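Local atomic coordinates of pollen allergen Phl p 6 (Phleum pratense, PDB entry 6TRK), a protein that acts as a grass pollen allergen of the Poa p IX/Phl p VI family, its molecular role in the plant not being firmly established. Residues Lys35-Ala40 with Asp81-Phe86. The protein carries 1 engineered substitution. Numbering follows the deposited sequence.
Sequences KTFEAA and DKYEAF
An aromatic cluster of F37, Y83 and F86 joins helix 30-55 to helix 82-98 toward one end of this all-helical allergen, a compact example of how two helix segments can meet through aromatic side chains. F37 and F86 are buried, Y83 partly exposed. F37 is the shared member. Its bond to CB already aims at the other helix, and with CG anti to the backbone N (chi1 161°) the ring reaches in between the two aromatic residues that segment 81-86 offers about one helical turn apart. Each of them meets a different part of it.

The Y83 ring comes edge first to the root of the phenylalanine: Y83 CE1 lies 3.6 Å from F37 CG and 3.7 Å from F37 CB. The planes are inclined at 62° and the centroids are 5.4 Å apart, an offset edge-to-face pair in which Y83 gives its edge and F37 its face. At the far end of F37 the roles change, for here F37 is the ring that supplies the edge. F37 CE2 stands over one face of F86, displaced toward the rim, and comes within 3.4 Å of F86 CD1, while F37 CZ is 3.5 Å from F86 CE1. This is an edge-to-face pair with centroids 4.9 Å apart and planes at 64°. F37 thus presents its face to Y83 and its edge to F86, and its tilt is probably set by these two rings together with the side chains around it.

The cluster extends beyond the two segments. F41, a turn further along helix 30-55, meets the rings of both F37 and F86. Helix 2-23 packs F18, A21 and M22 against F37, whereas A70 and A74 of helix 60-76 touch F86, so all four helices of the bundle converge here.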
# COMPACT_ATOMS: atom_id res chain seq x y z
N LYS A 35 11.94 -8.39 1.66
CA LYS A 35 12.87 -7.40 2.20
C LYS A 35 13.16 -6.30 1.19
O LYS A 35 13.27 -5.13 1.56
CB LYS A 35 14.16 -8.08 2.64
CG LYS A 35 15.17 -7.19 3.31
CD LYS A 35 16.57 -7.86 3.45
CE LYS A 35 16.59 -9.40 3.26
NZ LYS A 35 17.03 -9.89 1.90
N THR A 36 13.29 -6.67 -0.09
CA THR A 36 13.52 -5.70 -1.16
C THR A 36 12.32 -4.78 -1.33
O THR A 36 12.46 -3.55 -1.37
CB THR A 36 13.84 -6.45 -2.46
OG1 THR A 36 15.09 -7.18 -2.33
CG2 THR A 36 13.91 -5.50 -3.65
N PHE A 37 11.12 -5.37 -1.41
CA PHE A 37 9.90 -4.59 -1.54
C PHE A 37 9.74 -3.62 -0.37
O PHE A 37 9.43 -2.43 -0.54
CB PHE A 37 8.68 -5.54 -1.62
CG PHE A 37 7.39 -4.86 -1.31
CD1 PHE A 37 6.71 -4.17 -2.29
CD2 PHE A 37 6.87 -4.86 -0.04
CE1 PHE A 37 5.53 -3.52 -2.03
CE2 PHE A 37 5.70 -4.16 0.25
CZ PHE A 37 5.03 -3.51 -0.73
N GLU A 38 9.93 -4.13 0.84
CA GLU A 38 9.67 -3.34 2.03
C GLU A 38 10.61 -2.14 2.10
O GLU A 38 10.18 -1.04 2.49
CB GLU A 38 9.81 -4.21 3.26
CG GLU A 38 9.19 -3.58 4.48
CD GLU A 38 10.15 -2.68 5.21
OE1 GLU A 38 9.68 -1.86 6.03
OE2 GLU A 38 11.37 -2.78 4.96
N ALA A 39 11.88 -2.32 1.73
CA ALA A 39 12.81 -1.21 1.73
C ALA A 39 12.43 -0.15 0.70
O ALA A 39 12.54 1.05 0.97
CB ALA A 39 14.22 -1.72 1.46
N ALA A 40 11.97 -0.57 -0.46
CA ALA A 40 11.54 0.39 -1.46
C ALA A 40 10.23 1.04 -1.07
O ALA A 40 10.05 2.26 -1.25
CB ALA A 40 11.40 -0.30 -2.83
N ASP A 81 5.62 -16.57 2.24
CA ASP A 81 4.29 -16.02 1.97
C ASP A 81 4.18 -14.54 2.28
O ASP A 81 3.12 -13.93 2.01
CB ASP A 81 3.25 -16.79 2.82
CG ASP A 81 3.09 -18.24 2.39
OD1 ASP A 81 3.23 -18.52 1.18
OD2 ASP A 81 2.81 -19.09 3.27
N LYS A 82 5.22 -13.94 2.85
CA LYS A 82 5.12 -12.58 3.36
C LYS A 82 4.86 -11.56 2.26
O LYS A 82 4.06 -10.64 2.43
CB LYS A 82 6.40 -12.21 4.13
CG LYS A 82 6.58 -13.02 5.38
CD LYS A 82 7.83 -12.62 6.14
CE LYS A 82 7.93 -13.36 7.47
NZ LYS A 82 6.85 -12.91 8.44
N TYR A 83 5.55 -11.69 1.12
CA TYR A 83 5.40 -10.66 0.09
C TYR A 83 3.97 -10.65 -0.45
O TYR A 83 3.32 -9.61 -0.50
CB TYR A 83 6.44 -10.85 -1.02
CG TYR A 83 6.27 -9.92 -2.20
CD1 TYR A 83 6.33 -8.56 -2.06
CD2 TYR A 83 6.08 -10.43 -3.48
CE1 TYR A 83 6.16 -7.71 -3.15
CE2 TYR A 83 5.90 -9.60 -4.57
CZ TYR A 83 5.95 -8.24 -4.40
OH TYR A 83 5.77 -7.40 -5.48
N GLU A 84 3.46 -11.82 -0.81
CA GLU A 84 2.08 -11.84 -1.32
C GLU A 84 1.06 -11.46 -0.25
O GLU A 84 0.07 -10.80 -0.57
CB GLU A 84 1.77 -13.18 -1.93
CG GLU A 84 2.65 -13.49 -3.18
CD GLU A 84 2.39 -12.57 -4.38
OE1 GLU A 84 1.28 -11.99 -4.50
OE2 GLU A 84 3.29 -12.43 -5.23
N ALA A 85 1.32 -11.78 1.03
CA ALA A 85 0.41 -11.36 2.08
C ALA A 85 0.35 -9.84 2.20
O ALA A 85 -0.73 -9.27 2.36
CB ALA A 85 0.81 -11.94 3.43
N PHE A 86 1.51 -9.17 2.12
CA PHE A 86 1.49 -7.72 2.14
C PHE A 86 0.70 -7.14 0.96
O PHE A 86 -0.18 -6.28 1.14
CB PHE A 86 2.92 -7.16 2.11
CG PHE A 86 2.98 -5.68 2.43
CD1 PHE A 86 2.60 -4.72 1.51
CD2 PHE A 86 3.44 -5.24 3.67
CE1 PHE A 86 2.63 -3.37 1.80
CE2 PHE A 86 3.52 -3.86 3.94
CZ PHE A 86 3.10 -2.94 3.01